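Local coordinates for uncharacterized protein SP1917 (Streptococcus pneumoniae, PDB 3C9P), which is of unknown function but is a small, largely helical member of the bacterial DUF2200 family, at residues A[32-37]-A[101-106]; A[79-84]-A[95-100]. All blocks are in the same frame, centred on the assembly; numbering follows the deposited sequence. Where two conformers were deposited one is given.

Interaction 1 of 2, residues A[32-37]-A[101-106]; sequences ESVHQV and KLVDWL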
loop_
_atom_site.group_PDB
_atom_site.type_symbol
_atom_site.label_atom_id
_atom_site.label_comp_id
_atom_site.label_asym_id
_atom_site.label_seq_id
_atom_site.Cartn_x
_atom_site.Cartn_y
_atom_site.Cartn_z
ATOM N N GLU A 32 3.486 12.553 -0.245
ATOM C CA GLU A 32 2.065 12.753 0.011
ATOM C C GLU A 32 1.188 11.800 -0.803
ATOM O O GLU A 32 0.186 11.329 -0.304
ATOM C CB GLU A 32 1.652 14.222 -0.230
ATOM C CG GLU A 32 0.264 14.582 0.316
ATOM C CD GLU A 32 0.063 14.411 1.849
ATOM O OE1 GLU A 32 1.018 14.546 2.649
ATOM O OE2 GLU A 32 -1.094 14.167 2.260
ATOM N N SER A 33 1.581 11.481 -2.038
ATOM C CA SER A 33 0.790 10.582 -2.885
ATOM C C SER A 33 0.691 9.171 -2.298
ATOM O O SER A 33 -0.354 8.494 -2.411
ATOM C CB SER A 33 1.384 10.495 -4.292
ATOM O OG SER A 33 1.562 11.779 -4.833
ATOM N N VAL A 34 1.786 8.725 -1.691
ATOM C CA VAL A 34 1.848 7.433 -1.015
ATOM C C VAL A 34 0.915 7.413 0.175
ATOM O O VAL A 34 0.140 6.444 0.339
ATOM C CB VAL A 34 3.285 7.047 -0.575
ATOM C CG1 VAL A 34 3.292 5.686 0.156
ATOM C CG2 VAL A 34 4.198 6.964 -1.789
ATOM N N HIS A 35 0.974 8.457 1.008
ATOM C CA HIS A 35 0.066 8.544 2.160
ATOM C C HIS A 35 -1.394 8.466 1.688
ATOM O O HIS A 35 -2.212 7.805 2.321
ATOM C CB HIS A 35 0.196 9.863 2.945
ATOM C CG HIS A 35 1.596 10.237 3.328
ATOM N ND1 HIS A 35 2.563 9.312 3.674
ATOM C CD2 HIS A 35 2.174 11.449 3.455
ATOM C CE1 HIS A 35 3.691 9.945 3.950
ATOM N NE2 HIS A 35 3.478 11.242 3.832
ATOM N N GLN A 36 -1.711 9.198 0.616
ATOM C CA GLN A 36 -3.074 9.280 0.075
ATOM C C GLN A 36 -3.592 7.905 -0.387
ATOM O O GLN A 36 -4.700 7.510 -0.044
ATOM C CB GLN A 36 -3.152 10.350 -1.041
ATOM C CG GLN A 36 -3.100 11.816 -0.480
ATOM C CD GLN A 36 -2.803 12.905 -1.519
ATOM O OE1 GLN A 36 -2.444 12.628 -2.675
ATOM N NE2 GLN A 36 -2.928 14.167 -1.094
ATOM N N VAL A 37 -2.796 7.169 -1.162
ATOM C CA VAL A 37 -3.267 5.831 -1.623
ATOM C C VAL A 37 -3.296 4.803 -0.470
ATOM O O VAL A 37 -4.145 3.918 -0.455
ATOM C CB VAL A 37 -2.496 5.246 -2.879
ATOM C CG1 VAL A 37 -2.522 6.255 -4.090
ATOM C CG2 VAL A 37 -1.051 4.843 -2.519
ATOM N N LYS A 101 0.997 -2.461 -5.565
ATOM C CA LYS A 101 0.481 -2.133 -6.897
ATOM C C LYS A 101 0.139 -0.641 -6.996
ATOM O O LYS A 101 0.488 0.008 -7.991
ATOM C CB LYS A 101 -0.753 -3.006 -7.239
ATOM C CG LYS A 101 -1.280 -2.869 -8.664
ATOM C CD LYS A 101 -0.253 -3.329 -9.682
ATOM C CE LYS A 101 -0.919 -3.854 -10.937
ATOM N NZ LYS A 101 0.163 -4.204 -11.915
ATOM N N LEU A 102 -0.520 -0.093 -5.970
ATOM C CA LEU A 102 -0.879 1.334 -5.984
ATOM C C LEU A 102 0.374 2.220 -6.027
ATOM O O LEU A 102 0.408 3.225 -6.734
ATOM C CB LEU A 102 -1.760 1.717 -4.774
ATOM C CG LEU A 102 -3.079 0.938 -4.605
ATOM C CD1 LEU A 102 -3.819 1.312 -3.281
ATOM C CD2 LEU A 102 -3.990 1.192 -5.812
ATOM N N VAL A 103 1.398 1.811 -5.281
ATOM C CA VAL A 103 2.653 2.527 -5.202
ATOM C C VAL A 103 3.406 2.364 -6.517
ATOM O O VAL A 103 4.081 3.293 -6.964
ATOM C CB VAL A 103 3.517 2.038 -4.011
ATOM C CG1 VAL A 103 4.884 2.660 -4.053
ATOM C CG2 VAL A 103 2.846 2.461 -2.694
ATOM N N ASP A 104 3.279 1.199 -7.143
ATOM C CA ASP A 104 3.883 1.034 -8.483
ATOM C C ASP A 104 3.317 2.040 -9.485
ATOM O O ASP A 104 4.087 2.650 -10.239
ATOM C CB ASP A 104 3.740 -0.382 -8.991
ATOM C CG ASP A 104 4.742 -0.699 -10.109
ATOM O OD1 ASP A 104 5.942 -0.343 -9.992
ATOM O OD2 ASP A 104 4.300 -1.303 -11.097
ATOM N N TRP A 105 2.000 2.260 -9.471
ATOM C CA TRP A 105 1.417 3.324 -10.302
ATOM C C TRP A 105 2.053 4.688 -10.021
ATOM O O TRP A 105 2.343 5.416 -10.948
ATOM C CB TRP A 105 -0.109 3.431 -10.162
ATOM C CG TRP A 105 -0.871 2.308 -10.796
ATOM C CD1 TRP A 105 -1.655 1.378 -10.143
ATOM C CD2 TRP A 105 -0.949 1.992 -12.194
ATOM N NE1 TRP A 105 -2.206 0.506 -11.056
ATOM C CE2 TRP A 105 -1.787 0.851 -12.318
ATOM C CE3 TRP A 105 -0.385 2.551 -13.354
ATOM C CZ2 TRP A 105 -2.082 0.262 -13.556
ATOM C CZ3 TRP A 105 -0.672 1.953 -14.608
ATOM C CH2 TRP A 105 -1.520 0.814 -14.691
ATOM N N LEU A 106 2.244 5.032 -8.747
ATOM C CA LEU A 106 2.908 6.294 -8.389
ATOM C C LEU A 106 4.353 6.389 -8.920
ATOM O O LEU A 106 4.760 7.459 -9.421
ATOM C CB LEU A 106 2.856 6.542 -6.871
ATOM C CG LEU A 106 1.470 6.513 -6.216
ATOM C CD1 LEU A 106 1.575 6.696 -4.701
ATOM C CD2 LEU A 106 0.573 7.570 -6.814
#
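Leu-106 and Val-37 reach toward each other tip to tip, with Leu-106 CD1 3.9 Å from Val-37 CG2, in a buried contact between two nearly antiparallel helices. The short axes of 32-37 and 101-106 lie 10.0 Å apart with 150° between their directions. Leu-106 and Val-37 carry most of the contact. With chi2 at 177°, Leu-106 CD1 extends anti to its CA, onto the backbone of the other helix, 3.5 Å from Ser-33 O and 3.6 Å from Val-34 N. Leu-106 CD2 lies 3.9 Å from Ser-33 CB, while CD1 also touches Val-34 CG2, the two side chains crossing obliquely. One turn away, Val-37 and Leu-102 slide past each other in opposite directions, and Leu-102 CB stands 3.9 Å from Val-37 CG2. Val-37 CG2 sits between the backbone N and the carbonyl carbon, where it meets both leucines. Val-34 CG1 and Val-103 CG2 add a looser pair at 4.3 Å; Val-24 of helix 13-26 touches both valines. Val-115 of helix 112-119 packs on Leu-102 and Leu-106. With no hydrogen bond crossing the interface and 281 Å² buried, the two helices are joined by apolar packing, consistent with a piece of hydrophobic core.

Interaction 2 of 2, residues A[79-84]-A[95-100]; sequences KICGVR and EIRRLD. With EDO (1,2-ethanediol), chain B.
Ile-80 opens the contact by laying both branches on helix 91-107. Its CG2 is 3.6 Å from Arg-97 O and also touches Arg-97 CB, the side chains meeting at a slant. CG1, anti to the backbone N (chi1 -155°), comes to 4.0 Å from Asp-100 CB, and here the side chains cross at about a right angle. Cys-81 follows, at the first corner of a type I' turn from Ile-80 to Val-83. Its SG covers one face of the Arg-97 guanidinium, 3.5 Å above the plane and offset toward the rim, while CB is 3.6 Å from Arg-97 NE. Beneath the sulfur, Arg-97 NH1 makes a salt bridge to Asp-100 OD2 at 2.9 Å, meeting that oxygen nearly along its C-O axis but with the oxygen tilted 19° from the guanidinium plane. Arg-97 NH2 donates a hydrogen bond to Ala-3 O, and the two bonds would restrict the group's rotation. At the guanidinium edge lies C1 of a 1,2-ethanediol, probably from the crystallisation liquor, whose O2 makes a weak hydrogen bond to Asp-100 OD1. Gly-82, at phi 91°, suits the second corner, where a CB would press on the preceding carbonyl O. Val-83 closes the hairpin through paired backbone bonds with Ile-80. The hairpin meets helix 91-107 through the end of its first strand and its turn, while Leu-99 of that helix packs against helices 13-26, 31-42 and 59-64.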
loop_
_atom_site.group_PDB
_atom_site.type_symbol
_atom_site.label_atom_id
_atom_site.label_comp_id
_atom_site.label_asym_id
_atom_site.label_seq_id
_atom_site.Cartn_x
_atom_site.Cartn_y
_atom_site.Cartn_z
ATOM N N LYS A 79 -0.155 -8.158 -11.790
ATOM C CA LYS A 79 1.093 -8.689 -11.263
ATOM C C LYS A 79 1.847 -7.621 -10.502
ATOM O O LYS A 79 1.831 -6.451 -10.879
ATOM C CB LYS A 79 1.995 -9.186 -12.397
ATOM C CG LYS A 79 1.493 -10.395 -13.173
ATOM C CD LYS A 79 1.514 -11.634 -12.332
ATOM C CE LYS A 79 2.646 -12.567 -12.712
ATOM N NZ LYS A 79 2.262 -13.970 -12.333
ATOM N N ILE A 80 2.521 -8.038 -9.442
ATOM C CA ILE A 80 3.419 -7.166 -8.696
ATOM C C ILE A 80 4.342 -8.081 -7.911
ATOM O O ILE A 80 3.947 -9.185 -7.531
ATOM C CB ILE A 80 2.633 -6.147 -7.782
ATOM C CG1 ILE A 80 3.448 -4.880 -7.493
ATOM C CG2 ILE A 80 2.094 -6.816 -6.501
ATOM C CD1 ILE A 80 3.827 -4.059 -8.748
ATOM N N CYS A 81 5.581 -7.642 -7.698
ATOM C CA CYS A 81 6.579 -8.422 -6.954
ATOM C C CYS A 81 6.635 -9.882 -7.419
ATOM O O CYS A 81 6.883 -10.780 -6.606
ATOM C CB CYS A 81 6.301 -8.360 -5.443
ATOM S SG CYS A 81 6.073 -6.682 -4.749
ATOM N N GLY A 82 6.361 -10.118 -8.703
ATOM C CA GLY A 82 6.431 -11.463 -9.313
ATOM C C GLY A 82 5.182 -12.356 -9.329
ATOM O O GLY A 82 5.191 -13.431 -9.950
ATOM N N VAL A 83 4.103 -11.925 -8.656
ATOM C CA VAL A 83 2.939 -12.791 -8.445
ATOM C C VAL A 83 1.613 -12.113 -8.798
ATOM O O VAL A 83 1.515 -10.881 -8.834
ATOM C CB VAL A 83 2.856 -13.339 -6.977
ATOM C CG1 VAL A 83 4.038 -14.294 -6.670
ATOM C CG2 VAL A 83 2.796 -12.198 -5.953
ATOM N N ARG A 84 0.592 -12.929 -9.047
ATOM C CA ARG A 84 -0.726 -12.400 -9.383
ATOM C C ARG A 84 -1.507 -12.069 -8.112
ATOM O O ARG A 84 -1.801 -12.966 -7.310
ATOM C CB ARG A 84 -1.481 -13.395 -10.252
ATOM C CG ARG A 84 -2.621 -12.780 -10.947
ATOM C CD ARG A 84 -3.105 -13.618 -12.135
ATOM N NE ARG A 84 -2.217 -13.567 -13.296
ATOM C CZ ARG A 84 -2.046 -12.511 -14.091
ATOM N NH1 ARG A 84 -2.678 -11.365 -13.853
ATOM N NH2 ARG A 84 -1.214 -12.600 -15.123
ATOM N N GLU A 95 -3.418 -7.898 0.776
ATOM C CA GLU A 95 -3.608 -6.450 1.024
ATOM C C GLU A 95 -2.288 -5.696 0.867
ATOM O O GLU A 95 -2.253 -4.591 0.328
ATOM C CB GLU A 95 -4.192 -6.178 2.427
ATOM C CG GLU A 95 -5.534 -6.900 2.749
ATOM C CD GLU A 95 -6.675 -6.587 1.769
ATOM O OE1 GLU A 95 -6.461 -5.859 0.780
ATOM O OE2 GLU A 95 -7.805 -7.075 2.004
ATOM N N ILE A 96 -1.206 -6.304 1.347
ATOM C CA ILE A 96 0.131 -5.712 1.249
ATOM C C ILE A 96 0.497 -5.533 -0.227
ATOM O O ILE A 96 1.011 -4.482 -0.625
ATOM C CB ILE A 96 1.177 -6.584 1.985
ATOM C CG1 ILE A 96 1.024 -6.391 3.508
ATOM C CG2 ILE A 96 2.627 -6.311 1.482
ATOM C CD1 ILE A 96 1.897 -7.350 4.422
ATOM N N ARG A 97 0.235 -6.560 -1.030
ATOM C CA ARG A 97 0.571 -6.513 -2.451
ATOM C C ARG A 97 -0.342 -5.556 -3.199
ATOM O O ARG A 97 0.086 -4.957 -4.173
ATOM C CB ARG A 97 0.547 -7.903 -3.084
ATOM C CG ARG A 97 1.681 -8.825 -2.584
ATOM C CD ARG A 97 3.052 -8.244 -2.986
ATOM N NE ARG A 97 4.146 -9.153 -2.655
ATOM C CZ ARG A 97 5.159 -8.862 -1.844
ATOM N NH1 ARG A 97 5.241 -7.686 -1.255
ATOM N NH2 ARG A 97 6.105 -9.762 -1.629
ATOM N N ARG A 98 -1.580 -5.384 -2.740
ATOM C CA ARG A 98 -2.442 -4.349 -3.351
ATOM C C ARG A 98 -1.853 -2.956 -3.115
ATOM O O ARG A 98 -1.827 -2.130 -4.045
ATOM C CB ARG A 98 -3.881 -4.421 -2.832
ATOM C CG ARG A 98 -4.657 -5.609 -3.340
ATOM C CD ARG A 98 -6.000 -5.727 -2.642
ATOM N NE ARG A 98 -6.773 -6.821 -3.234
ATOM C CZ ARG A 98 -7.591 -7.638 -2.585
ATOM N NH1 ARG A 98 -7.767 -7.541 -1.273
ATOM N NH2 ARG A 98 -8.239 -8.570 -3.265
ATOM N N LEU A 99 -1.344 -2.695 -1.911
ATOM C CA LEU A 99 -0.607 -1.414 -1.717
ATOM C C LEU A 99 0.621 -1.279 -2.637
ATOM O O LEU A 99 0.871 -0.205 -3.227
ATOM C CB LEU A 99 -0.228 -1.154 -0.248
ATOM C CG LEU A 99 0.465 0.209 -0.024
ATOM C CD1 LEU A 99 -0.435 1.373 -0.427
ATOM C CD2 LEU A 99 0.948 0.355 1.425
ATOM N N ASP A 100 1.374 -2.364 -2.786
ATOM C CA ASP A 100 2.541 -2.333 -3.680
ATOM C C ASP A 100 2.145 -1.950 -5.097
ATOM O O ASP A 100 2.901 -1.230 -5.771
ATOM C CB ASP A 100 3.288 -3.655 -3.720
ATOM C CG ASP A 100 4.052 -3.956 -2.419
ATOM O OD1 ASP A 100 4.633 -3.049 -1.783
ATOM O OD2 ASP A 100 4.091 -5.135 -2.044
HETATM C C1 EDO B . 6.315 -5.150 0.306
HETATM O O1 EDO B . 7.317 -4.967 -0.695
HETATM C C2 EDO B . 6.382 -3.972 1.260
HETATM O O2 EDO B . 7.069 -2.899 0.616
#

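Overall arrangement
Helix 91-107 is the element common to both contacts: interaction 2 uses its 95-100 portion and interaction 1 the portion that follows directly, 101-106. The centres lie about 13 Å apart. Along the chain the order is 32-37, 79-84, 95-100, 101-106, so the shorter-range hairpin contact falls wholly within the span bracketed by interaction 1. The two also touch: Lys-101 NZ lies 3.0 Å from Lys-79 O, a probable hydrogen bond, and Val-37 CG2 is 4.1 Å from Leu-99 CD1. One helix therefore carries helix 31-42 and the hairpin on different parts of its surface, tying early and late parts of this small single-chain fold together.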